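Local coordinates for Cry23AA1 (Bacillus thuringiensis, PDB 4RHZ), which forms one half of a binary crystal toxin with Cry37Aa1, has an aerolysin-type fold, binds zinc and probably acts by making membrane pores, at residues Ser170-Cys175 and Tyr188-Asp193; Glu166-Gly171 and Asp208-Phe213; Val148-Ile153 and Ile229-Tyr234; Lys57-Thr62 and Ser69-Thr74. One frame throughout, in Å; residues are numbered along the deposited sequence. Where two conformers were deposited one is given.

How the contacts relate
From the N terminus, contact 4 comes first. It closes a short loop between strands 50-61 and 67-90, before the others open. The remaining three all start on the long strand 146-179. Contact 3 opens at its beginning and closes last, on strand 211-235. Contact 2 nests inside it and joins the same two strands nearer the other end of the molecule. Contact 1 shares S170 and G171 with contact 2, then closes first, on the hairpin partner 182-190. Contacts 1 and 2 touch through V191 and A211. Contacts 3 and 4 touch at the opposite end, where A150 O lies 2.7 Å from K57 N. Their centres are about 59 Å or more from those of contacts 1 and 2.

Contact 1 of 4, residues Ser170-Cys175 and Tyr188-Asp193; sequences SGTLFC and YVSVAD
Two backbone hydrogen bonds clamp L173 and V189 together as an antiparallel hydrogen-bonded pair. L173 N reaches V189 O at 2.9 Å; the bond is nearly straight but arrives from above the carbonyl plane. The return bond, V189 N to L173 O, is 3.0 Å and lies in the plane of its carbonyl. The side chains of this pair are buried. On the same side C175 SG rests 4.0 Å from V189 CG2. Helix 6-18 closes this buried side, with Q7 on L173, Y13 on V189, and I10 and M14 on C175. The two segments belong to the arms of a beta hairpin, strands 146-179 and 182-190. Helix 191-197 follows the second arm at once. S190 is its N-cap residue, and D193 OD2 accepts a 3.0 Å bond from S190 N. The S190 side chain makes no capping bond, so there is no full capping box. The other face, with T172, F174, Y188 and S190, lies nearer solvent, and Y188 is exposed, yet its side chains meet more closely. F174 CG is anti to its backbone N (chi1 -172°). This sends the ring edge against a face of Y188, in an edge-to-face pair with planes 55° apart. F174 CD1 sits 3.6 Å from Y188 CZ, above the tyrosine ring toward its rim. T172 OG1 meets the edge of the same ring, 3.4 Å from Y188 CD1.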
# COMPACT_ATOMS: atom_id res chain seq x y z
N SER A 170 -23.05 -5.26 28.86
CA SER A 170 -23.56 -5.23 30.23
C SER A 170 -24.78 -6.14 30.26
O SER A 170 -25.38 -6.44 29.19
CB SER A 170 -23.97 -3.83 30.65
OG SER A 170 -25.02 -3.44 29.79
N GLY A 171 -25.12 -6.58 31.48
CA GLY A 171 -26.24 -7.50 31.63
C GLY A 171 -25.86 -8.93 31.91
O GLY A 171 -24.69 -9.23 32.09
N THR A 172 -26.86 -9.83 31.97
CA THR A 172 -26.60 -11.15 32.51
C THR A 172 -27.22 -12.20 31.63
O THR A 172 -28.03 -11.90 30.76
CB THR A 172 -27.27 -11.30 33.89
OG1 THR A 172 -28.69 -11.07 33.75
CG2 THR A 172 -26.69 -10.34 34.92
N LEU A 173 -26.80 -13.44 31.86
CA LEU A 173 -27.50 -14.60 31.34
C LEU A 173 -28.15 -15.30 32.54
O LEU A 173 -27.57 -15.37 33.65
CB LEU A 173 -26.55 -15.58 30.64
CG LEU A 173 -26.06 -15.04 29.28
CD1 LEU A 173 -24.83 -14.11 29.54
CD2 LEU A 173 -25.76 -16.18 28.31
N PHE A 174 -29.33 -15.85 32.27
CA PHE A 174 -29.97 -16.71 33.17
C PHE A 174 -29.51 -18.11 32.91
O PHE A 174 -29.78 -18.63 31.84
CB PHE A 174 -31.50 -16.60 33.08
CG PHE A 174 -32.21 -17.39 34.18
CD1 PHE A 174 -31.95 -17.11 35.53
CD2 PHE A 174 -32.98 -18.45 33.88
CE1 PHE A 174 -32.53 -17.83 36.55
CE2 PHE A 174 -33.56 -19.20 34.90
CZ PHE A 174 -33.34 -18.88 36.24
N CYS A 175 -28.86 -18.75 33.88
CA CYS A 175 -28.29 -20.10 33.64
C CYS A 175 -28.85 -21.24 34.53
O CYS A 175 -28.89 -21.14 35.78
CB CYS A 175 -26.74 -20.08 33.69
SG CYS A 175 -25.98 -18.46 33.14
N TYR A 188 -27.85 -16.10 37.83
CA TYR A 188 -27.57 -15.11 36.84
C TYR A 188 -26.09 -14.84 36.87
O TYR A 188 -25.52 -14.68 37.95
CB TYR A 188 -28.24 -13.80 37.20
CG TYR A 188 -29.70 -13.79 36.98
CD1 TYR A 188 -30.21 -13.33 35.80
CD2 TYR A 188 -30.59 -14.19 37.99
CE1 TYR A 188 -31.58 -13.27 35.58
CE2 TYR A 188 -31.98 -14.12 37.79
CZ TYR A 188 -32.47 -13.68 36.58
OH TYR A 188 -33.86 -13.60 36.36
N VAL A 189 -25.49 -14.77 35.67
CA VAL A 189 -24.06 -14.57 35.54
C VAL A 189 -23.82 -13.46 34.54
O VAL A 189 -24.38 -13.52 33.45
CB VAL A 189 -23.36 -15.85 35.08
CG1 VAL A 189 -21.85 -15.61 35.00
CG2 VAL A 189 -23.70 -17.04 36.04
N SER A 190 -23.14 -12.40 35.00
CA SER A 190 -22.68 -11.24 34.23
C SER A 190 -21.66 -11.71 33.21
O SER A 190 -20.99 -12.71 33.41
CB SER A 190 -21.81 -10.37 35.13
OG SER A 190 -22.49 -9.25 35.65
N VAL A 191 -21.42 -10.87 32.22
CA VAL A 191 -20.29 -11.02 31.32
C VAL A 191 -19.03 -10.44 31.99
O VAL A 191 -17.93 -11.00 31.87
CB VAL A 191 -20.70 -10.41 29.93
CG1 VAL A 191 -21.46 -8.98 30.16
CG2 VAL A 191 -19.56 -10.42 28.94
N ALA A 192 -19.19 -9.38 32.76
CA ALA A 192 -18.12 -9.02 33.76
C ALA A 192 -17.67 -10.16 34.68
O ALA A 192 -16.48 -10.34 34.89
CB ALA A 192 -18.57 -7.87 34.63
N ASP A 193 -18.61 -10.91 35.26
CA ASP A 193 -18.29 -12.09 36.11
C ASP A 193 -17.47 -13.10 35.32
O ASP A 193 -16.46 -13.69 35.81
CB ASP A 193 -19.58 -12.78 36.61
CG ASP A 193 -20.40 -11.91 37.54
OD1 ASP A 193 -19.79 -11.03 38.21
OD2 ASP A 193 -21.65 -12.09 37.61

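Contact 2 of 4, residues Glu166-Gly171 and Asp208-Phe213; sequences ECDMSG and DGIAHF
An antiparallel pair of neighbouring strands, 146-179 and 211-235, forms this part of the long sheet of the aerolysin-type fold. The ladder has two hydrogen-bonded pairs, C167 with F213 and M169 with A211. The bond from F213 N to C167 O is very short at 2.4 Å and runs nearly along the C=O axis. M169 N and A211 O are 2.7 Å apart, as are A211 N and M169 O. Between these pairs lies the non-hydrogen-bonded pair D168 and H212, whose side chains share a partly exposed face. CG of H212 is anti to the backbone N (chi1 -179°), which places the imidazole between the carboxylates of E166 and D168; the two hydrogen bonds fix its rotation. Both acceptors lie close to the ring plane, at its edge. Each is met from above its own carboxylate plane. With both ring nitrogens acting as donors, H212 is probably a protonated imidazolium, stabilised by the two nearby acids. D168 has a second partner, because its OD2 is hydrogen-bonded to N35. On the buried face C167 SG touches F213 CB at 4.0 Å, while V191 packs on both M169 and A211. The I210 side chain crosses D168 obliquely, with CG2 4.0 Å from D168 CG. The ring bonds are short and fairly straight: H212 ND1 gives 2.8 Å to D168 OD1, and H212 NE2 gives 2.7 Å to E166 OE1.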
# COMPACT_ATOMS: atom_id res chain seq x y z
N GLU A 166 -13.82 -3.96 18.78
CA GLU A 166 -14.09 -3.73 20.17
C GLU A 166 -15.55 -3.45 20.42
O GLU A 166 -16.23 -2.85 19.57
CB GLU A 166 -13.30 -2.52 20.67
CG GLU A 166 -11.84 -2.86 20.82
CD GLU A 166 -11.08 -1.68 21.40
OE1 GLU A 166 -10.72 -1.74 22.58
OE2 GLU A 166 -10.89 -0.67 20.71
N CYS A 167 -16.02 -3.87 21.60
CA CYS A 167 -17.33 -3.38 22.12
C CYS A 167 -17.44 -3.56 23.65
O CYS A 167 -16.58 -4.20 24.26
CB CYS A 167 -18.52 -4.04 21.44
SG CYS A 167 -18.47 -5.83 21.66
N ASP A 168 -18.48 -2.98 24.22
CA ASP A 168 -18.86 -3.15 25.64
C ASP A 168 -20.11 -4.00 25.74
O ASP A 168 -20.94 -4.04 24.84
CB ASP A 168 -19.19 -1.80 26.28
CG ASP A 168 -17.95 -0.92 26.47
OD1 ASP A 168 -16.84 -1.48 26.63
OD2 ASP A 168 -18.11 0.33 26.48
N MET A 169 -20.25 -4.64 26.88
CA MET A 169 -21.37 -5.52 27.13
C MET A 169 -21.75 -5.32 28.59
O MET A 169 -20.87 -5.19 29.47
CB MET A 169 -20.95 -6.95 26.88
CG MET A 169 -20.97 -7.32 25.44
SD MET A 169 -20.51 -9.05 25.15
CE MET A 169 -19.87 -8.96 23.47
N SER A 170 -23.05 -5.26 28.86
CA SER A 170 -23.56 -5.23 30.23
C SER A 170 -24.78 -6.14 30.26
O SER A 170 -25.38 -6.44 29.19
CB SER A 170 -23.97 -3.83 30.65
OG SER A 170 -25.02 -3.44 29.79
N GLY A 171 -25.12 -6.58 31.48
CA GLY A 171 -26.24 -7.50 31.63
C GLY A 171 -25.86 -8.93 31.91
O GLY A 171 -24.69 -9.23 32.09
N ASP A 208 -18.70 -1.21 37.26
CA ASP A 208 -20.10 -0.82 37.00
C ASP A 208 -20.87 -1.93 36.25
O ASP A 208 -21.94 -1.71 35.70
CB ASP A 208 -20.19 0.54 36.29
CG ASP A 208 -20.32 1.73 37.29
OD1 ASP A 208 -21.47 2.04 37.73
OD2 ASP A 208 -19.28 2.37 37.63
N GLY A 209 -20.32 -3.14 36.25
CA GLY A 209 -20.98 -4.25 35.56
C GLY A 209 -20.72 -4.30 34.06
O GLY A 209 -21.42 -5.00 33.33
N ILE A 210 -19.71 -3.58 33.58
CA ILE A 210 -19.52 -3.46 32.11
C ILE A 210 -18.34 -4.30 31.73
O ILE A 210 -17.29 -4.20 32.37
CB ILE A 210 -19.40 -1.97 31.67
CG1 ILE A 210 -20.79 -1.34 31.62
CG2 ILE A 210 -18.65 -1.81 30.31
CD1 ILE A 210 -20.82 0.19 31.29
N ALA A 211 -18.51 -5.19 30.75
CA ALA A 211 -17.34 -5.88 30.20
C ALA A 211 -16.99 -5.28 28.85
O ALA A 211 -17.88 -4.96 28.03
CB ALA A 211 -17.54 -7.43 30.10
N HIS A 212 -15.69 -5.15 28.62
CA HIS A 212 -15.19 -4.60 27.37
C HIS A 212 -14.63 -5.73 26.56
O HIS A 212 -13.79 -6.52 27.07
CB HIS A 212 -14.10 -3.56 27.62
CG HIS A 212 -13.56 -2.94 26.35
ND1 HIS A 212 -14.25 -1.99 25.63
CD2 HIS A 212 -12.38 -3.12 25.71
CE1 HIS A 212 -13.52 -1.62 24.58
NE2 HIS A 212 -12.38 -2.29 24.61
N PHE A 213 -15.06 -5.82 25.29
CA PHE A 213 -14.42 -6.81 24.38
C PHE A 213 -13.40 -6.14 23.45
O PHE A 213 -13.74 -5.21 22.74
CB PHE A 213 -15.43 -7.61 23.55
CG PHE A 213 -14.79 -8.50 22.55
CD1 PHE A 213 -14.24 -9.69 22.95
CD2 PHE A 213 -14.67 -8.10 21.19
CE1 PHE A 213 -13.59 -10.51 22.06
CE2 PHE A 213 -14.03 -8.92 20.26
CZ PHE A 213 -13.49 -10.12 20.67

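Contact 3 of 4, residues Val148-Ile153 and Ile229-Tyr234; sequences VEAAYI and IQVTEY
Side chains alternate between two faces of this strand pair, and each face is packed differently. On one face lie V148, A150, Y152, I229, V231 and E233. V148 and E233 sit side by side and point the same way. The CG2 branch of V148 touches E233 CG at 3.7 Å and V231 CG1 at 3.8 Å, so it fits between two residues of the other strand. V231 CG2 turns to the A150 methyl instead, with CB at 4.2 Å. Y152 and I229 cross obliquely, and Y152 CD1 comes to 4.1 Å from I229 CG1. CG of Y152 is anti to its backbone N (chi1 -166°), which carries the ring to F73, on which it stacks. Its OH is hydrogen-bonded to D136. The other face carries E149, A151, Q230 and T232. Q230 is extended beyond CG and crosses I153 obliquely, with OE1 4.0 Å from I153 CG1. The amide is not left to these carbons. OE1 accepts from C99 N of the Cry37Aa1 chain, and NE2 donates to K97 O of that chain. T232 OG1 is hydrogen-bonded to T247 OG1. Four nearly straight backbone bonds fix the register. E149 and T232 exchange two, each 2.8 Å between the N of one and the O of the other. A151 and Q230 do the same. This regular antiparallel ladder joins the long strands 146-179 and 211-235 within the extended sheet of an aerolysin-type toxin, and here one face of it helps bind the partner protein.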
# COMPACT_ATOMS: atom_id res chain seq x y z
N VAL A 148 8.78 14.00 -28.85
CA VAL A 148 8.21 13.95 -27.55
C VAL A 148 8.02 12.44 -27.23
O VAL A 148 7.65 11.62 -28.12
CB VAL A 148 6.98 14.85 -27.58
CG1 VAL A 148 5.74 14.17 -27.36
CG2 VAL A 148 7.16 16.09 -26.76
N GLU A 149 8.36 12.06 -26.01
CA GLU A 149 7.97 10.75 -25.48
C GLU A 149 6.96 11.03 -24.38
O GLU A 149 7.34 11.69 -23.37
CB GLU A 149 9.17 10.00 -24.90
CG GLU A 149 9.86 9.08 -25.92
CD GLU A 149 11.29 8.66 -25.53
OE1 GLU A 149 11.69 8.84 -24.37
OE2 GLU A 149 12.03 8.16 -26.40
N ALA A 150 5.71 10.59 -24.57
CA ALA A 150 4.69 10.78 -23.55
C ALA A 150 4.52 9.38 -22.93
O ALA A 150 4.10 8.41 -23.62
CB ALA A 150 3.35 11.33 -24.11
N ALA A 151 4.95 9.26 -21.68
CA ALA A 151 4.86 7.94 -20.96
C ALA A 151 3.65 7.97 -20.01
O ALA A 151 3.44 8.92 -19.28
CB ALA A 151 6.18 7.66 -20.19
N TYR A 152 2.85 6.92 -20.02
CA TYR A 152 1.70 6.82 -19.11
C TYR A 152 2.13 6.11 -17.83
O TYR A 152 2.66 4.98 -17.87
CB TYR A 152 0.60 6.02 -19.85
CG TYR A 152 -0.77 6.09 -19.23
CD1 TYR A 152 -1.26 7.31 -18.74
CD2 TYR A 152 -1.62 4.99 -19.24
CE1 TYR A 152 -2.53 7.39 -18.24
CE2 TYR A 152 -2.90 5.06 -18.70
CZ TYR A 152 -3.33 6.24 -18.23
OH TYR A 152 -4.59 6.33 -17.77
N ILE A 153 1.96 6.80 -16.70
CA ILE A 153 2.43 6.34 -15.40
C ILE A 153 1.19 6.04 -14.53
O ILE A 153 0.29 6.90 -14.42
CB ILE A 153 3.19 7.46 -14.59
CG1 ILE A 153 4.60 7.86 -15.13
CG2 ILE A 153 3.45 7.01 -13.19
CD1 ILE A 153 5.13 7.01 -16.19
N ILE A 229 0.73 11.63 -16.92
CA ILE A 229 1.32 11.60 -18.27
C ILE A 229 2.64 12.31 -18.19
O ILE A 229 2.70 13.48 -17.82
CB ILE A 229 0.42 12.25 -19.29
CG1 ILE A 229 -0.82 11.36 -19.47
CG2 ILE A 229 1.17 12.40 -20.62
CD1 ILE A 229 -1.95 12.00 -20.20
N GLN A 230 3.72 11.59 -18.45
CA GLN A 230 5.00 12.16 -18.21
C GLN A 230 5.62 12.47 -19.58
O GLN A 230 5.81 11.56 -20.41
CB GLN A 230 5.86 11.12 -17.44
CG GLN A 230 7.34 11.40 -17.38
CD GLN A 230 8.15 10.19 -16.96
OE1 GLN A 230 8.08 9.78 -15.79
NE2 GLN A 230 9.00 9.65 -17.87
N VAL A 231 5.93 13.74 -19.82
CA VAL A 231 6.32 14.15 -21.21
C VAL A 231 7.74 14.62 -21.25
O VAL A 231 8.13 15.60 -20.56
CB VAL A 231 5.39 15.24 -21.76
CG1 VAL A 231 5.83 15.63 -23.23
CG2 VAL A 231 3.91 14.73 -21.79
N THR A 232 8.51 13.94 -22.09
CA THR A 232 9.89 14.37 -22.40
C THR A 232 10.07 14.92 -23.83
O THR A 232 9.76 14.22 -24.81
CB THR A 232 10.91 13.18 -22.17
OG1 THR A 232 10.80 12.76 -20.78
CG2 THR A 232 12.28 13.65 -22.36
N GLU A 233 10.59 16.15 -23.96
CA GLU A 233 10.90 16.68 -25.33
C GLU A 233 12.38 16.59 -25.51
O GLU A 233 13.10 17.01 -24.65
CB GLU A 233 10.57 18.16 -25.49
CG GLU A 233 9.26 18.59 -25.04
CD GLU A 233 8.95 20.12 -25.29
OE1 GLU A 233 9.83 20.91 -25.80
OE2 GLU A 233 7.82 20.51 -24.96
N TYR A 234 12.81 16.07 -26.64
CA TYR A 234 14.19 16.04 -26.95
C TYR A 234 14.42 16.47 -28.40
O TYR A 234 13.62 16.21 -29.30
CB TYR A 234 14.77 14.66 -26.74
CG TYR A 234 16.24 14.74 -26.43
CD1 TYR A 234 16.69 15.01 -25.13
CD2 TYR A 234 17.20 14.56 -27.44
CE1 TYR A 234 18.05 15.07 -24.83
CE2 TYR A 234 18.56 14.62 -27.15
CZ TYR A 234 18.97 14.89 -25.84
OH TYR A 234 20.30 14.95 -25.54

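Contact 4 of 4, residues Lys57-Thr62 and Ser69-Thr74; sequences KRVDNT and STVSFT
Two successive strands of the long sheet region, 50-61 and 67-90, run antiparallel here without a backbone ladder between them. Their segment axes are 8.8 Å apart, so side chains must span the gap. Each strand has its own partner: K57 and V59 make backbone hydrogen bonds to A150 and V148, while S69 and V71 make them to V140 and T138. K57 does most of the bridging. Its chain is extended beyond CG and passes the ring of F73, with CG 3.7 Å from F73 CE2. The two side chains reach toward each other, tip to tip. K57 NZ then ends on the backbone carbonyl of S72. The bond from NZ to S72 O is very short at 2.5 Å and runs nearly along the C=O axis. A water accepts from K57 NZ at 3.2 Å and from S72 N at 3.0 Å. Further along, V59 directs both methyl branches at S69, with CG1 3.8 Å from S69 OG. V59 CG2 also lies 4.4 Å from V71 CG1, a loose apolar touch. R58 points away from this gap. It grips D60 side-on with two nitrogens, each meeting a syn lone pair of the carboxylate, and R58 NE to D60 OD1 is 2.6 Å. R58 also makes a cation-pi contact with Y147. The lysine and the water together satisfy S72 O and S72 N, much as a neighbouring strand would. The ammonium charge probably strengthens the bond to that carbonyl.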
# COMPACT_ATOMS: atom_id res chain seq x y z
N LYS A 57 4.03 6.88 -25.82
CA LYS A 57 3.69 7.29 -27.16
C LYS A 57 4.72 8.35 -27.57
O LYS A 57 4.92 9.35 -26.84
CB LYS A 57 2.26 7.84 -27.17
CG LYS A 57 1.25 6.71 -27.16
CD LYS A 57 -0.17 7.06 -27.38
CE LYS A 57 -1.01 5.73 -27.36
NZ LYS A 57 -2.46 5.99 -27.56
N ARG A 58 5.40 8.06 -28.67
CA ARG A 58 6.41 8.93 -29.19
C ARG A 58 5.87 9.65 -30.48
O ARG A 58 5.25 9.00 -31.39
CB ARG A 58 7.67 8.11 -29.52
CG ARG A 58 8.82 8.98 -30.03
CD ARG A 58 10.12 8.19 -30.49
NE ARG A 58 10.97 9.02 -31.36
CZ ARG A 58 12.31 8.96 -31.45
NH1 ARG A 58 13.02 8.12 -30.67
NH2 ARG A 58 12.97 9.77 -32.32
N VAL A 59 6.14 10.96 -30.56
CA VAL A 59 5.73 11.77 -31.73
C VAL A 59 6.91 12.62 -32.15
O VAL A 59 7.37 13.44 -31.37
CB VAL A 59 4.53 12.72 -31.45
CG1 VAL A 59 4.02 13.39 -32.76
CG2 VAL A 59 3.34 11.96 -30.80
N ASP A 60 7.40 12.38 -33.36
CA ASP A 60 8.47 13.16 -33.98
C ASP A 60 7.88 14.31 -34.87
O ASP A 60 7.10 14.03 -35.81
CB ASP A 60 9.34 12.24 -34.82
CG ASP A 60 10.15 11.22 -33.96
OD1 ASP A 60 9.62 10.59 -33.01
OD2 ASP A 60 11.33 11.02 -34.21
N ASN A 61 8.18 15.56 -34.52
CA ASN A 61 7.88 16.71 -35.35
C ASN A 61 9.12 17.04 -36.22
O ASN A 61 10.03 17.77 -35.80
CB ASN A 61 7.48 17.91 -34.49
CG ASN A 61 7.15 19.20 -35.37
OD1 ASN A 61 7.12 19.13 -36.58
ND2 ASN A 61 6.96 20.36 -34.72
N THR A 62 9.22 16.45 -37.39
CA THR A 62 10.43 16.71 -38.18
C THR A 62 10.35 18.05 -38.97
O THR A 62 11.24 18.32 -39.75
CB THR A 62 10.70 15.62 -39.18
OG1 THR A 62 9.58 15.55 -40.06
CG2 THR A 62 10.88 14.23 -38.51
N SER A 69 -0.39 17.95 -30.79
CA SER A 69 -0.64 16.52 -30.92
C SER A 69 -1.40 16.05 -29.67
O SER A 69 -1.04 16.39 -28.52
CB SER A 69 0.68 15.79 -31.07
OG SER A 69 0.53 14.50 -31.61
N THR A 70 -2.46 15.29 -29.91
CA THR A 70 -3.20 14.70 -28.81
C THR A 70 -2.71 13.29 -28.49
O THR A 70 -2.70 12.44 -29.36
CB THR A 70 -4.70 14.72 -29.13
OG1 THR A 70 -5.12 16.09 -29.07
CG2 THR A 70 -5.52 13.93 -28.05
N VAL A 71 -2.25 13.06 -27.24
CA VAL A 71 -1.90 11.65 -26.84
C VAL A 71 -2.89 11.14 -25.79
O VAL A 71 -3.18 11.83 -24.80
CB VAL A 71 -0.44 11.48 -26.31
CG1 VAL A 71 0.57 11.64 -27.45
CG2 VAL A 71 -0.13 12.51 -25.23
N SER A 72 -3.38 9.93 -26.03
CA SER A 72 -4.46 9.33 -25.31
C SER A 72 -3.98 7.98 -24.86
O SER A 72 -3.39 7.24 -25.66
CB SER A 72 -5.65 9.02 -26.25
OG SER A 72 -6.25 10.22 -26.61
N PHE A 73 -4.36 7.63 -23.65
CA PHE A 73 -3.96 6.37 -23.05
C PHE A 73 -5.14 5.71 -22.41
O PHE A 73 -6.05 6.37 -21.86
CB PHE A 73 -2.93 6.62 -21.96
CG PHE A 73 -1.66 7.19 -22.47
CD1 PHE A 73 -1.38 8.54 -22.33
CD2 PHE A 73 -0.76 6.37 -23.10
CE1 PHE A 73 -0.18 9.06 -22.80
CE2 PHE A 73 0.45 6.88 -23.58
CZ PHE A 73 0.74 8.23 -23.42
N THR A 74 -5.12 4.41 -22.45
CA THR A 74 -6.09 3.69 -21.71
C THR A 74 -5.44 2.53 -20.93
O THR A 74 -4.55 1.86 -21.42
CB THR A 74 -7.21 3.25 -22.64
OG1 THR A 74 -8.39 3.11 -21.87
CG2 THR A 74 -6.88 1.93 -23.35
O HOH W 1 -2.62 8.95 -28.80